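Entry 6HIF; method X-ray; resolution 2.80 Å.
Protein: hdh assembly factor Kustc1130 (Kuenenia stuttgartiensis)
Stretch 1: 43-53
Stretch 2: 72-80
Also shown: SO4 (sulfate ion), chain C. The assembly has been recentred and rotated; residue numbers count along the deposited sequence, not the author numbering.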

# COMPACT_ATOMS: atom_id res chain seq x y z
N PRO Y 43 -0.25 -70.03 44.05
CA PRO Y 43 -0.22 -70.42 42.64
C PRO Y 43 0.65 -71.65 42.38
O PRO Y 43 1.72 -71.79 42.97
CB PRO Y 43 0.39 -69.20 41.93
CG PRO Y 43 1.18 -68.49 43.00
CD PRO Y 43 0.41 -68.74 44.29
N ILE Y 44 0.17 -72.53 41.49
CA ILE Y 44 0.91 -73.73 41.11
C ILE Y 44 1.80 -73.39 39.92
O ILE Y 44 1.30 -72.95 38.88
CB ILE Y 44 -0.03 -74.91 40.81
CG1 ILE Y 44 -1.04 -75.15 41.93
CG2 ILE Y 44 0.77 -76.17 40.51
CD1 ILE Y 44 -2.10 -76.17 41.60
N VAL Y 45 3.11 -73.59 40.08
CA VAL Y 45 4.09 -73.32 39.04
C VAL Y 45 4.40 -74.61 38.30
O VAL Y 45 4.71 -75.63 38.93
CB VAL Y 45 5.37 -72.68 39.63
CG1 VAL Y 45 6.41 -72.41 38.55
CG2 VAL Y 45 5.07 -71.42 40.43
N GLY Y 46 4.32 -74.56 36.97
CA GLY Y 46 4.69 -75.68 36.12
C GLY Y 46 3.54 -76.66 35.90
O GLY Y 46 3.76 -77.77 35.43
N ALA Y 47 2.32 -76.25 36.26
CA ALA Y 47 1.13 -77.01 35.95
C ALA Y 47 0.76 -76.80 34.48
O ALA Y 47 0.99 -75.73 33.93
CB ALA Y 47 -0.01 -76.61 36.85
N GLU Y 48 0.20 -77.85 33.86
CA GLU Y 48 -0.20 -77.75 32.46
C GLU Y 48 -1.73 -77.65 32.38
O GLU Y 48 -2.45 -78.47 32.94
CB GLU Y 48 0.40 -78.88 31.61
CG GLU Y 48 0.17 -80.27 32.17
CD GLU Y 48 0.63 -81.40 31.27
OE1 GLU Y 48 1.50 -82.19 31.71
OE2 GLU Y 48 0.11 -81.50 30.14
N ILE Y 49 -2.19 -76.62 31.66
CA ILE Y 49 -3.60 -76.36 31.47
C ILE Y 49 -3.96 -76.67 30.02
O ILE Y 49 -3.36 -76.14 29.09
CB ILE Y 49 -3.96 -74.91 31.86
CG1 ILE Y 49 -3.49 -74.57 33.28
CG2 ILE Y 49 -5.45 -74.66 31.69
CD1 ILE Y 49 -3.67 -73.13 33.67
N LYS Y 50 -4.95 -77.55 29.85
CA LYS Y 50 -5.50 -77.90 28.54
C LYS Y 50 -6.88 -77.28 28.40
O LYS Y 50 -7.78 -77.56 29.19
CB LYS Y 50 -5.59 -79.42 28.39
CG LYS Y 50 -4.46 -80.10 27.63
CD LYS Y 50 -4.66 -81.59 27.50
CE LYS Y 50 -4.08 -82.16 26.22
NZ LYS Y 50 -4.13 -83.64 26.20
N VAL Y 51 -7.03 -76.41 27.39
CA VAL Y 51 -8.34 -75.90 27.00
C VAL Y 51 -8.51 -76.13 25.50
O VAL Y 51 -7.78 -75.55 24.70
CB VAL Y 51 -8.52 -74.41 27.37
CG1 VAL Y 51 -9.91 -73.92 27.00
CG2 VAL Y 51 -8.23 -74.14 28.84
N GLY Y 52 -9.48 -76.98 25.15
CA GLY Y 52 -9.63 -77.43 23.78
C GLY Y 52 -8.35 -78.10 23.28
O GLY Y 52 -7.86 -79.05 23.90
N ASP Y 53 -7.80 -77.58 22.18
CA ASP Y 53 -6.59 -78.11 21.58
C ASP Y 53 -5.36 -77.40 22.13
O ASP Y 53 -4.23 -77.83 21.90
CB ASP Y 53 -6.63 -78.02 20.05
CG ASP Y 53 -7.58 -79.02 19.40
OD1 ASP Y 53 -7.84 -80.08 20.01
OD2 ASP Y 53 -8.05 -78.72 18.28
N THR Y 72 -18.02 -74.55 23.16
CA THR Y 72 -17.90 -75.21 24.45
C THR Y 72 -16.55 -75.91 24.54
O THR Y 72 -16.14 -76.59 23.60
CB THR Y 72 -19.09 -76.15 24.70
OG1 THR Y 72 -20.28 -75.38 24.52
CG2 THR Y 72 -19.08 -76.77 26.08
N TYR Y 73 -15.86 -75.73 25.67
CA TYR Y 73 -14.51 -76.24 25.87
C TYR Y 73 -14.44 -76.98 27.20
O TYR Y 73 -15.24 -76.75 28.10
CB TYR Y 73 -13.50 -75.09 25.87
CG TYR Y 73 -13.31 -74.40 24.55
CD1 TYR Y 73 -14.15 -73.37 24.14
CD2 TYR Y 73 -12.28 -74.76 23.70
CE1 TYR Y 73 -13.98 -72.73 22.92
CE2 TYR Y 73 -12.08 -74.13 22.48
CZ TYR Y 73 -12.94 -73.11 22.09
OH TYR Y 73 -12.75 -72.49 20.89
N ALA Y 74 -13.45 -77.88 27.31
CA ALA Y 74 -13.14 -78.56 28.55
C ALA Y 74 -11.78 -78.10 29.07
O ALA Y 74 -10.76 -78.27 28.41
CB ALA Y 74 -13.19 -80.06 28.35
N ILE Y 75 -11.79 -77.47 30.25
CA ILE Y 75 -10.57 -77.04 30.92
C ILE Y 75 -10.11 -78.18 31.82
O ILE Y 75 -10.90 -78.73 32.59
CB ILE Y 75 -10.79 -75.73 31.72
CG1 ILE Y 75 -11.45 -74.64 30.88
CG2 ILE Y 75 -9.49 -75.25 32.34
CD1 ILE Y 75 -12.07 -73.53 31.69
N SER Y 76 -8.82 -78.52 31.71
CA SER Y 76 -8.21 -79.51 32.58
C SER Y 76 -6.84 -79.01 33.05
O SER Y 76 -6.01 -78.62 32.23
CB SER Y 76 -8.12 -80.85 31.92
OG SER Y 76 -7.31 -80.79 30.75
N VAL Y 77 -6.65 -79.01 34.37
CA VAL Y 77 -5.40 -78.60 34.98
C VAL Y 77 -4.73 -79.83 35.59
O VAL Y 77 -5.30 -80.47 36.47
CB VAL Y 77 -5.62 -77.49 36.02
CG1 VAL Y 77 -4.31 -77.01 36.64
CG2 VAL Y 77 -6.38 -76.31 35.44
N HIS Y 78 -3.53 -80.15 35.09
CA HIS Y 78 -2.75 -81.28 35.56
C HIS Y 78 -1.42 -80.77 36.11
O HIS Y 78 -0.83 -79.84 35.57
CB HIS Y 78 -2.54 -82.29 34.42
CG HIS Y 78 -3.69 -83.20 34.18
ND1 HIS Y 78 -3.54 -84.57 34.05
CD2 HIS Y 78 -5.02 -82.96 34.05
CE1 HIS Y 78 -4.72 -85.13 33.85
NE2 HIS Y 78 -5.64 -84.16 33.84
N GLU Y 79 -0.95 -81.40 37.20
CA GLU Y 79 0.32 -81.07 37.82
C GLU Y 79 1.02 -82.36 38.27
O GLU Y 79 0.35 -83.32 38.65
CB GLU Y 79 0.13 -79.99 38.90
CG GLU Y 79 0.93 -80.20 40.17
CD GLU Y 79 0.20 -81.01 41.22
OE1 GLU Y 79 -1.04 -81.06 41.17
OE2 GLU Y 79 0.87 -81.59 42.09
N HIS Y 80 2.36 -82.33 38.25
CA HIS Y 80 3.22 -83.50 38.31
C HIS Y 80 3.04 -84.31 39.60
O HIS Y 80 3.55 -85.43 39.70
CB HIS Y 80 4.69 -83.11 38.06
CG HIS Y 80 5.12 -83.25 36.64
ND1 HIS Y 80 5.53 -84.46 36.10
CD2 HIS Y 80 5.20 -82.35 35.64
CE1 HIS Y 80 5.85 -84.30 34.83
NE2 HIS Y 80 5.65 -83.01 34.52
S SO4 C . -7.25 -84.65 30.49
O1 SO4 C . -6.37 -83.59 29.95
O2 SO4 C . -7.96 -84.16 31.69
O3 SO4 C . -8.25 -85.02 29.45
O4 SO4 C . -6.44 -85.83 30.85

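Antiparallel β-pairing alternates two kinds of residue pair, and the contact between residues 43-53 and 72-80 of Kustc1130 illustrates how each kind serves a different face of the sheet. The strands run at 166° to one another.

Ahead of the strand, Ile44 reaches across through CG2, 4.0 Å from CG of Glu79, while Ala47 sets its CB 4.0 Å from Glu79 CB and 4.3 Å from Val77 CG1. Regular pairing begins at Glu48, whose backbone joins that of His78 in a reciprocal pair of hydrogen bonds: Glu48 N to His78 O at 2.8 Å and His78 N to Glu48 O at 2.9 Å, the latter almost perfectly linear. Ile49 then faces Val77 without such bonds. Ile49 CA and Val77 CA draw in to 4.5 Å, against 5.3 Å between Glu48 CA and His78 CA, and Ile49 CA makes a CA-H...O contact with Ser76 O at 3.4 Å. The Ile49 side chain packs on the buried face, with Ile49 CG1 4.0 Å from Val77 CG2 and Ile49 CG2 4.1 Å from Ile75 CG2.

Lys50 restores the hydrogen-bonded pattern with Ser76, through Lys50 N to Ser76 O at 2.8 Å and Ser76 N to Lys50 O at 2.9 Å. Its side chain lies on the same face as Glu48, Ser76 and His78. On this polar face a sulfate, probably from the crystallisation liquor, accepts a hydrogen bond from Ser76 OG to O1 at 3.1 Å and a weak one from His78 NE2 to O2 at 3.2 Å.

Val51 returns to the apolar face, placing CG2 3.8 Å from Ile75 CG1 and CG1 3.9 Å from Tyr73 CB. At Gly52, CA meets the edge of the Tyr73 ring, 3.8 Å from CD2. An ideal CB would lie only 2.8 Å from that same Tyr73 CD2, a clash, and the positive phi independently favours glycine.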